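Local coordinates for ATP-dependent DNA helicase uvsW (Enterobacteria phage T4, PDB 2OCA), which couples ATP hydrolysis to 3'-5' unwinding of duplex DNA and drives branch migration of Holliday junctions in the recombination-dependent repair of phage DNA, at residues Ser301-Tyr306 / Asp453-Ala458; Gln320-Ile325 / Leu474-Lys479; Val426-Ile431 / Gly481-Gln486. The protein carries 1 engineered substitution. One frame throughout, in Å; residues are numbered along the deposited sequence.

Overall arrangement
All three contacts lie in the C-terminal helicase domain, built round a parallel sheet. From the N terminus the chain runs through strand 298-305, helix 319-327 and the loop before helix 431-440, then meets the partners in the same order: strand 450-457 and two successive parts of helix 476-490. The three loops therefore all cross and none nests. Interaction 1 joins neighbouring strands, interaction 2 brings helix 319-327 to the start of helix 476-490, and interaction 3 holds the loop 426-431 against the next turns of that helix. Asn475 links interaction 2 to Asp456 and Ala458, at the end of strand 450-457 and just beyond it; Arg484 links interaction 3 to the strand at Asp453.

Interaction 1 (Ser301-Tyr306 / Asp453-Ala458); sequences SIFLRY and DLIDDA. Unlike the reference sequence in segment 453-458: Asp457 (reference Ser).
Ile302 bonds on either side of Leu454, and Leu304 on either side of Asp456, in the ladder of a parallel sheet, the sheet of the C-terminal RecA-like helicase domain. Ile302 N bonds to Asp453 O (2.9 Å) and Ile302 O accepts Ile455 N; Leu304 repeats the pattern with Ile455 O and Asp457 N (2.8 Å to Leu304 O). Tyr306 N continues it to Asp457 O just past the strand end.

The apolar contacts divide by face. Towards helix 476-490, the chi1 of Phe303 (-86°) stands its ring alongside Ile455, whose CD1 comes over one face, 4.0 Å from the centroid of the Phe303 ring, a CH-pi contact. On the other face, which helix 330-344 covers, Leu454 CD2 packs on Ile302 CB at 3.9 Å.

The polar side-chain bonds between the two segments lie at their C-terminal ends. Tyr306 OH donates to Asp456 OD1 (2.7 Å), which it meets from above the carboxylate plane while the oxygen lies at the edge of the ring; Arg332 forms a salt bridge to the same oxygen. Arg305, kinked in mid-chain, brings NE to Asp457 OD1 (3.3 Å) as a salt bridge and adds a weak bond to Asp457 O. Asp457, a serine in the reference sequence, also receives Tyr471 OH on OD2.

Backbone bonding thus sets the strand register, while at the buried Asp456 a hydroxyl and a guanidinium share one oxygen, an environment that would probably favour the ionised carboxylate.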
loop_
_atom_site.group_PDB
_atom_site.type_symbol
_atom_site.label_atom_id
_atom_site.label_comp_id
_atom_site.label_asym_id
_atom_site.label_seq_id
_atom_site.Cartn_x
_atom_site.Cartn_y
_atom_site.Cartn_z
ATOM N N SER A 301 7.636 -8.609 -10.316
ATOM C CA SER A 301 8.836 -8.776 -11.130
ATOM C C SER A 301 10.040 -8.997 -10.227
ATOM O O SER A 301 10.465 -8.094 -9.509
ATOM C CB SER A 301 9.070 -7.549 -12.007
ATOM O OG SER A 301 8.191 -7.559 -13.114
ATOM N N ILE A 302 10.588 -10.203 -10.255
ATOM C CA ILE A 302 11.741 -10.502 -9.429
ATOM C C ILE A 302 13.030 -10.517 -10.238
ATOM O O ILE A 302 13.202 -11.313 -11.159
ATOM C CB ILE A 302 11.588 -11.859 -8.731
ATOM C CG1 ILE A 302 10.252 -11.913 -7.993
ATOM C CG2 ILE A 302 12.749 -12.075 -7.758
ATOM C CD1 ILE A 302 10.035 -10.766 -7.035
ATOM N N PHE A 303 13.933 -9.616 -9.887
ATOM C CA PHE A 303 15.221 -9.533 -10.550
ATOM C C PHE A 303 16.188 -10.458 -9.829
ATOM O O PHE A 303 16.650 -10.161 -8.727
ATOM C CB PHE A 303 15.742 -8.103 -10.507
ATOM C CG PHE A 303 15.243 -7.246 -11.622
ATOM C CD1 PHE A 303 15.885 -7.242 -12.852
ATOM C CD2 PHE A 303 14.148 -6.416 -11.439
ATOM C CE1 PHE A 303 15.452 -6.419 -13.882
ATOM C CE2 PHE A 303 13.704 -5.584 -12.473
ATOM C CZ PHE A 303 14.364 -5.591 -13.696
ATOM N N LEU A 304 16.476 -11.587 -10.459
ATOM C CA LEU A 304 17.377 -12.574 -9.900
ATOM C C LEU A 304 18.784 -12.260 -10.407
ATOM O O LEU A 304 19.088 -12.512 -11.575
ATOM C CB LEU A 304 16.929 -13.950 -10.374
ATOM C CG LEU A 304 17.285 -15.170 -9.539
ATOM C CD1 LEU A 304 16.800 -14.995 -8.101
ATOM C CD2 LEU A 304 16.628 -16.395 -10.185
ATOM N N ARG A 305 19.633 -11.706 -9.538
ATOM C CA ARG A 305 20.994 -11.343 -9.935
ATOM C C ARG A 305 21.989 -12.496 -9.825
ATOM O O ARG A 305 21.970 -13.249 -8.856
ATOM C CB ARG A 305 21.514 -10.165 -9.097
ATOM C CG ARG A 305 22.817 -9.568 -9.641
ATOM C CD ARG A 305 22.541 -8.935 -10.977
ATOM N NE ARG A 305 23.640 -9.029 -11.935
ATOM C CZ ARG A 305 24.824 -8.475 -11.752
ATOM N NH1 ARG A 305 25.059 -7.797 -10.644
ATOM N NH2 ARG A 305 25.762 -8.578 -12.677
ATOM N N TYR A 306 22.871 -12.604 -10.813
ATOM C CA TYR A 306 23.876 -13.658 -10.838
ATOM C C TYR A 306 25.270 -13.170 -10.437
ATOM O O TYR A 306 25.531 -11.975 -10.380
ATOM C CB TYR A 306 23.938 -14.284 -12.238
ATOM C CG TYR A 306 22.733 -15.122 -12.569
ATOM C CD1 TYR A 306 21.462 -14.557 -12.607
ATOM C CD2 TYR A 306 22.858 -16.489 -12.803
ATOM C CE1 TYR A 306 20.336 -15.330 -12.863
ATOM C CE2 TYR A 306 21.747 -17.275 -13.059
ATOM C CZ TYR A 306 20.481 -16.691 -13.086
ATOM O OH TYR A 306 19.362 -17.470 -13.308
ATOM N N ASP A 453 6.916 -12.961 -12.023
ATOM C CA ASP A 453 7.666 -12.893 -13.263
ATOM C C ASP A 453 9.164 -12.844 -12.945
ATOM O O ASP A 453 9.679 -11.820 -12.501
ATOM C CB ASP A 453 7.234 -11.655 -14.060
ATOM C CG ASP A 453 8.058 -11.455 -15.320
ATOM O OD1 ASP A 453 8.716 -12.432 -15.753
ATOM O OD2 ASP A 453 8.044 -10.328 -15.877
ATOM N N LEU A 454 9.855 -13.956 -13.166
ATOM C CA LEU A 454 11.281 -14.022 -12.881
ATOM C C LEU A 454 12.135 -13.506 -14.036
ATOM O O LEU A 454 12.033 -13.960 -15.176
ATOM C CB LEU A 454 11.682 -15.455 -12.526
ATOM C CG LEU A 454 10.787 -16.170 -11.498
ATOM C CD1 LEU A 454 11.331 -17.570 -11.248
ATOM C CD2 LEU A 454 10.723 -15.390 -10.180
ATOM N N ILE A 455 12.968 -12.525 -13.726
ATOM C CA ILE A 455 13.857 -11.941 -14.702
ATOM C C ILE A 455 15.243 -12.362 -14.280
ATOM O O ILE A 455 15.653 -12.117 -13.151
ATOM C CB ILE A 455 13.777 -10.417 -14.684
ATOM C CG1 ILE A 455 12.341 -9.974 -14.959
ATOM C CG2 ILE A 455 14.727 -9.835 -15.717
ATOM C CD1 ILE A 455 12.153 -8.466 -14.940
ATOM N N ASP A 456 15.960 -13.018 -15.178
ATOM C CA ASP A 456 17.308 -13.468 -14.870
ATOM C C ASP A 456 18.275 -12.356 -15.224
ATOM O O ASP A 456 18.568 -12.131 -16.397
ATOM C CB ASP A 456 17.618 -14.745 -15.654
ATOM C CG ASP A 456 16.759 -15.918 -15.197
ATOM O OD1 ASP A 456 17.005 -16.439 -14.091
ATOM O OD2 ASP A 456 15.827 -16.311 -15.929
ATOM N N ASP A 457 18.749 -11.654 -14.196
ATOM C CA ASP A 457 19.672 -10.535 -14.369
ATOM C C ASP A 457 21.125 -10.969 -14.350
ATOM O O ASP A 457 21.718 -11.128 -13.283
ATOM C CB ASP A 457 19.456 -9.495 -13.266
ATOM C CG ASP A 457 20.363 -8.284 -13.415
ATOM O OD1 ASP A 457 21.317 -8.342 -14.226
ATOM O OD2 ASP A 457 20.127 -7.274 -12.711
ATOM N N ALA A 458 21.691 -11.160 -15.535
ATOM C CA ALA A 458 23.082 -11.553 -15.666
ATOM C C ALA A 458 23.785 -10.465 -16.471
ATOM O O ALA A 458 24.663 -10.746 -17.291
ATOM C CB ALA A 458 23.186 -12.896 -16.374
#

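Interaction 2 (Gln320-Ile325 / Leu474-Lys479); sequences QEEIKI and LNYLLK
The N-terminal first turn of helix 476-490, with Asn475 at its N-cap position, is the motif on which this contact is built: Glu322, reaching over from helix 319-327, presents its carboxylate to the backbone N-H groups at the helix start. It is a worked case of a helix beginning being met by an acid from a segment remote in sequence, here about 150 residues away in the helicase C-terminal domain.

Glu322 carries nearly the whole contact. Its CG lies opposite the backbone N (chi1 -168°) and the chain stays extended beyond it, which projects the carboxylate straight from its helix. OE1 takes Tyr476 N at 2.7 Å with its syn lone pair. OE2 serves two donors: Leu477 N, at 3.0 Å from Glu322 OE2 and nearly straight (175°), and the side-chain amide Asn475 ND2, also at 3.0 Å from that oxygen. The two come from opposite faces of the carboxylate plane, so the group is gripped by three bonds that together restrict its rotation.

Asn475 looks the other way as well. Its amide links the helix start to the end of strand 450-457, OD1 accepting Ala458 N and ND2 giving to Asp456 O. The carboxylate is buried, and the positive end of the helix dipole would probably stabilise its negative charge. Leu314 of helix 308-314 touches both Glu322 and Asn475.

Between the two segments little apolar packing is added, though Leu477 also touches Tyr319 and Ile326 of helix 319-327. Glu322 OE1 lies at the edge of the Tyr476 ring, 3.3 Å from Tyr476 CD2, and one residue further along the helix, Ile323 CG1 approaches Leu477 CD2 at 4.3 Å.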
loop_
_atom_site.group_PDB
_atom_site.type_symbol
_atom_site.label_atom_id
_atom_site.label_comp_id
_atom_site.label_asym_id
_atom_site.label_seq_id
_atom_site.Cartn_x
_atom_site.Cartn_y
_atom_site.Cartn_z
ATOM N N GLN A 320 19.162 -18.662 -27.743
ATOM C CA GLN A 320 18.924 -20.093 -27.622
ATOM C C GLN A 320 19.919 -20.719 -26.638
ATOM O O GLN A 320 19.555 -21.574 -25.826
ATOM C CB GLN A 320 19.048 -20.774 -28.998
ATOM C CG GLN A 320 19.034 -22.310 -28.949
ATOM C CD GLN A 320 20.042 -22.967 -29.913
ATOM O OE1 GLN A 320 19.890 -22.892 -31.138
ATOM N NE2 GLN A 320 21.077 -23.612 -29.355
ATOM N N GLU A 321 21.179 -20.299 -26.704
ATOM C CA GLU A 321 22.175 -20.857 -25.800
ATOM C C GLU A 321 21.890 -20.418 -24.371
ATOM O O GLU A 321 21.890 -21.237 -23.457
ATOM C CB GLU A 321 23.588 -20.421 -26.215
ATOM C CG GLU A 321 24.002 -20.915 -27.595
ATOM C CD GLU A 321 25.354 -20.381 -28.060
ATOM O OE1 GLU A 321 25.624 -19.166 -27.889
ATOM O OE2 GLU A 321 26.141 -21.178 -28.618
ATOM N N GLU A 322 21.630 -19.126 -24.193
ATOM C CA GLU A 322 21.361 -18.566 -22.875
ATOM C C GLU A 322 20.206 -19.270 -22.166
ATOM O O GLU A 322 20.292 -19.546 -20.970
ATOM C CB GLU A 322 21.073 -17.063 -22.987
ATOM C CG GLU A 322 21.061 -16.338 -21.647
ATOM C CD GLU A 322 20.669 -14.875 -21.766
ATOM O OE1 GLU A 322 21.169 -14.203 -22.700
ATOM O OE2 GLU A 322 19.878 -14.393 -20.918
ATOM N N ILE A 323 19.123 -19.547 -22.889
ATOM C CA ILE A 323 17.984 -20.239 -22.282
ATOM C C ILE A 323 18.391 -21.643 -21.817
ATOM O O ILE A 323 18.001 -22.092 -20.736
ATOM C CB ILE A 323 16.787 -20.347 -23.270
ATOM C CG1 ILE A 323 16.035 -19.019 -23.330
ATOM C CG2 ILE A 323 15.813 -21.410 -22.810
ATOM C CD1 ILE A 323 14.885 -19.016 -24.326
ATOM N N LYS A 324 19.169 -22.333 -22.643
ATOM C CA LYS A 324 19.628 -23.665 -22.294
ATOM C C LYS A 324 20.409 -23.619 -20.991
ATOM O O LYS A 324 20.134 -24.393 -20.071
ATOM C CB LYS A 324 20.526 -24.242 -23.393
ATOM C CG LYS A 324 19.799 -24.919 -24.548
ATOM C CD LYS A 324 20.809 -25.631 -25.462
ATOM N N ILE A 325 21.378 -22.709 -20.927
ATOM C CA ILE A 325 22.241 -22.537 -19.757
ATOM C C ILE A 325 21.531 -22.144 -18.459
ATOM O O ILE A 325 21.738 -22.766 -17.415
ATOM C CB ILE A 325 23.332 -21.481 -20.041
ATOM C CG1 ILE A 325 24.257 -21.980 -21.150
ATOM C CG2 ILE A 325 24.131 -21.198 -18.779
ATOM C CD1 ILE A 325 25.084 -20.889 -21.779
ATOM N N LEU A 474 23.729 -6.485 -21.645
ATOM C CA LEU A 474 22.551 -7.170 -21.131
ATOM C C LEU A 474 22.444 -8.562 -21.721
ATOM O O LEU A 474 22.684 -8.760 -22.920
ATOM C CB LEU A 474 21.288 -6.393 -21.498
ATOM C CG LEU A 474 20.790 -5.242 -20.623
ATOM C CD1 LEU A 474 21.955 -4.433 -20.079
ATOM C CD2 LEU A 474 19.838 -4.374 -21.439
ATOM N N ASN A 475 22.118 -9.538 -20.881
ATOM C CA ASN A 475 21.921 -10.885 -21.387
ATOM C C ASN A 475 20.496 -10.786 -21.928
ATOM O O ASN A 475 19.791 -9.826 -21.614
ATOM C CB ASN A 475 22.037 -11.930 -20.264
ATOM C CG ASN A 475 21.196 -11.590 -19.043
ATOM O OD1 ASN A 475 21.398 -10.561 -18.406
ATOM N ND2 ASN A 475 20.255 -12.458 -18.713
ATOM N N TYR A 476 20.063 -11.742 -22.736
ATOM C CA TYR A 476 18.724 -11.660 -23.316
ATOM C C TYR A 476 17.550 -11.670 -22.344
ATOM O O TYR A 476 16.612 -10.879 -22.490
ATOM C CB TYR A 476 18.542 -12.766 -24.353
ATOM C CG TYR A 476 19.335 -12.516 -25.601
ATOM C CD1 TYR A 476 18.882 -11.620 -26.561
ATOM C CD2 TYR A 476 20.569 -13.129 -25.802
ATOM C CE1 TYR A 476 19.633 -11.333 -27.687
ATOM C CE2 TYR A 476 21.328 -12.850 -26.927
ATOM C CZ TYR A 476 20.849 -11.948 -27.867
ATOM O OH TYR A 476 21.581 -11.673 -28.999
ATOM N N LEU A 477 17.598 -12.553 -21.353
ATOM C CA LEU A 477 16.508 -12.641 -20.402
ATOM C C LEU A 477 16.303 -11.347 -19.633
ATOM O O LEU A 477 15.200 -11.082 -19.146
ATOM C CB LEU A 477 16.731 -13.816 -19.446
ATOM C CG LEU A 477 16.830 -15.177 -20.159
ATOM C CD1 LEU A 477 16.847 -16.306 -19.156
ATOM C CD2 LEU A 477 15.660 -15.332 -21.095
ATOM N N LEU A 478 17.350 -10.530 -19.531
ATOM C CA LEU A 478 17.217 -9.265 -18.826
ATOM C C LEU A 478 16.534 -8.249 -19.738
ATOM O O LEU A 478 15.631 -7.530 -19.293
ATOM C CB LEU A 478 18.587 -8.753 -18.366
ATOM C CG LEU A 478 18.646 -7.445 -17.555
ATOM C CD1 LEU A 478 17.856 -7.548 -16.258
ATOM C CD2 LEU A 478 20.099 -7.132 -17.260
ATOM N N LYS A 479 16.954 -8.194 -21.007
ATOM C CA LYS A 479 16.342 -7.270 -21.979
ATOM C C LYS A 479 14.847 -7.523 -22.031
ATOM O O LYS A 479 14.047 -6.600 -21.972
ATOM C CB LYS A 479 16.904 -7.471 -23.387
ATOM C CG LYS A 479 18.262 -6.833 -23.620
ATOM C CD LYS A 479 18.487 -6.460 -25.096
ATOM C CE LYS A 479 18.736 -7.669 -25.988
ATOM N NZ LYS A 479 19.989 -8.353 -25.584
#

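Interaction 3 (Val426-Ile431 / Gly481-Gln486); sequences VKSKII and GIDRIQ
With chi1 of -67° at Ser428 and -76° at Asp483, each side chain turned beside its own backbone N, the Ser428 hydroxyl and the Asp483 carboxylate are brought together. Arg484, on the adjacent position of helix 476-490, instead changes direction twice partway along its chain, which folds its guanidinium back along the helix towards the loop that precedes helix 431-440.

Ser428 OG donates to Asp483 OD2 at 2.8 Å, reaching the carboxylate on its anti side and slightly out of its plane. Ser428 CB also touches Asp483 CB, at 3.7 Å.

The second link is Arg484 NH1 to Lys427 O, 3.3 Å long and almost straight (174°), with the carbonyl oxygen in the guanidinium plane. That plane is sandwiched: Gly481 CA lies 3.7 Å above its centre on one face, and Val426 CG2 is on the opposite face, nearer the rim. Further down the side chain, Arg484 CG packs on Ile430 CG2 (3.6 Å), the two side chains running antiparallel alongside each other.

Arg484 NH2 also makes a salt bridge with Asp453 OD1 of strand 450-457. One guanidinium therefore joins the loop 426-431, its own helix and the sheet, while the more exposed Ser428-Asp483 bond ties loop to helix with a single hydroxyl; the buried arginine's charge is probably offset by Asp453, while Lys427 O accepts from NH1.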
loop_
_atom_site.group_PDB
_atom_site.type_symbol
_atom_site.label_atom_id
_atom_site.label_comp_id
_atom_site.label_asym_id
_atom_site.label_seq_id
_atom_site.Cartn_x
_atom_site.Cartn_y
_atom_site.Cartn_z
ATOM N N VAL A 426 9.053 -15.603 -20.211
ATOM C CA VAL A 426 8.439 -15.437 -21.517
ATOM C C VAL A 426 9.421 -14.661 -22.389
ATOM O O VAL A 426 10.636 -14.672 -22.156
ATOM C CB VAL A 426 7.118 -14.633 -21.423
ATOM C CG1 VAL A 426 6.001 -15.420 -22.062
ATOM C CG2 VAL A 426 6.785 -14.313 -19.965
ATOM N N LYS A 427 8.898 -13.978 -23.391
ATOM C CA LYS A 427 9.754 -13.209 -24.268
ATOM C C LYS A 427 9.522 -11.751 -23.896
ATOM O O LYS A 427 9.450 -11.425 -22.716
ATOM C CB LYS A 427 9.369 -13.478 -25.724
ATOM C CG LYS A 427 9.174 -14.967 -26.061
ATOM C CD LYS A 427 10.494 -15.726 -26.282
ATOM C CE LYS A 427 10.216 -17.199 -26.617
ATOM N NZ LYS A 427 11.408 -17.965 -27.092
ATOM N N SER A 428 9.397 -10.881 -24.892
ATOM C CA SER A 428 9.164 -9.468 -24.633
ATOM C C SER A 428 7.680 -9.157 -24.591
ATOM O O SER A 428 7.288 -8.010 -24.375
ATOM C CB SER A 428 9.821 -8.617 -25.712
ATOM O OG SER A 428 11.225 -8.722 -25.645
ATOM N N LYS A 429 6.861 -10.182 -24.803
ATOM C CA LYS A 429 5.413 -10.028 -24.807
ATOM C C LYS A 429 4.839 -10.491 -23.475
ATOM O O LYS A 429 5.479 -11.242 -22.739
ATOM C CB LYS A 429 4.810 -10.856 -25.941
ATOM C CG LYS A 429 5.504 -10.666 -27.286
ATOM C CD LYS A 429 5.132 -11.781 -28.255
ATOM C CE LYS A 429 6.018 -11.767 -29.495
ATOM N NZ LYS A 429 5.795 -12.974 -30.351
ATOM N N ILE A 430 3.619 -10.054 -23.181
ATOM C CA ILE A 430 2.969 -10.403 -21.924
ATOM C C ILE A 430 1.645 -11.152 -22.087
ATOM O O ILE A 430 0.839 -11.220 -21.155
ATOM C CB ILE A 430 2.703 -9.138 -21.097
ATOM C CG1 ILE A 430 1.830 -8.174 -21.900
ATOM C CG2 ILE A 430 4.018 -8.473 -20.736
ATOM C CD1 ILE A 430 1.305 -7.006 -21.094
ATOM N N ILE A 431 1.424 -11.714 -23.269
ATOM C CA ILE A 431 0.192 -12.444 -23.541
ATOM C C ILE A 431 -0.105 -13.476 -22.450
ATOM O O ILE A 431 -1.252 -13.636 -22.024
ATOM C CB ILE A 431 0.257 -13.141 -24.928
ATOM C CG1 ILE A 431 0.194 -12.093 -26.048
ATOM C CG2 ILE A 431 -0.907 -14.100 -25.088
ATOM C CD1 ILE A 431 1.288 -11.032 -26.010
ATOM N N GLY A 481 12.917 -9.054 -19.758
ATOM C CA GLY A 481 12.264 -8.675 -18.517
ATOM C C GLY A 481 12.013 -7.178 -18.486
ATOM O O GLY A 481 10.976 -6.712 -18.017
ATOM N N ILE A 482 12.967 -6.409 -18.993
ATOM C CA ILE A 482 12.803 -4.972 -19.014
ATOM C C ILE A 482 11.702 -4.612 -20.011
ATOM O O ILE A 482 10.875 -3.743 -19.735
ATOM C CB ILE A 482 14.151 -4.286 -19.344
ATOM C CG1 ILE A 482 15.131 -4.554 -18.187
ATOM C CG2 ILE A 482 13.964 -2.781 -19.559
ATOM C CD1 ILE A 482 16.463 -3.857 -18.311
ATOM N N ASP A 483 11.670 -5.288 -21.156
ATOM C CA ASP A 483 10.620 -5.021 -22.134
ATOM C C ASP A 483 9.268 -5.314 -21.503
ATOM O O ASP A 483 8.293 -4.618 -21.759
ATOM C CB ASP A 483 10.769 -5.891 -23.383
ATOM C CG ASP A 483 11.871 -5.413 -24.302
ATOM O OD1 ASP A 483 12.157 -4.192 -24.311
ATOM O OD2 ASP A 483 12.442 -6.256 -25.028
ATOM N N ARG A 484 9.218 -6.353 -20.678
ATOM C CA ARG A 484 7.989 -6.742 -20.006
ATOM C C ARG A 484 7.554 -5.703 -18.983
ATOM O O ARG A 484 6.360 -5.426 -18.841
ATOM C CB ARG A 484 8.181 -8.087 -19.322
ATOM C CG ARG A 484 7.433 -9.219 -19.970
ATOM C CD ARG A 484 8.292 -10.451 -20.035
ATOM N NE ARG A 484 8.842 -10.840 -18.742
ATOM C CZ ARG A 484 9.925 -11.598 -18.615
ATOM N NH1 ARG A 484 10.541 -12.026 -19.709
ATOM N NH2 ARG A 484 10.401 -11.921 -17.414
ATOM N N ILE A 485 8.522 -5.133 -18.270
ATOM C CA ILE A 485 8.231 -4.123 -17.255
ATOM C C ILE A 485 7.675 -2.870 -17.910
ATOM O O ILE A 485 6.730 -2.264 -17.406
ATOM C CB ILE A 485 9.501 -3.783 -16.418
ATOM C CG1 ILE A 485 9.794 -4.936 -15.460
ATOM C CG2 ILE A 485 9.306 -2.502 -15.624
ATOM C CD1 ILE A 485 11.145 -4.852 -14.803
ATOM N N GLN A 486 8.259 -2.486 -19.038
ATOM C CA GLN A 486 7.788 -1.307 -19.745
ATOM C C GLN A 486 6.362 -1.555 -20.252
ATOM O O GLN A 486 5.552 -0.634 -20.336
ATOM C CB GLN A 486 8.717 -0.980 -20.912
ATOM C CG GLN A 486 8.300 0.253 -21.681
ATOM C CD GLN A 486 8.167 1.473 -20.787
ATOM O OE1 GLN A 486 9.139 1.919 -20.166
ATOM N NE2 GLN A 486 6.957 2.020 -20.713
#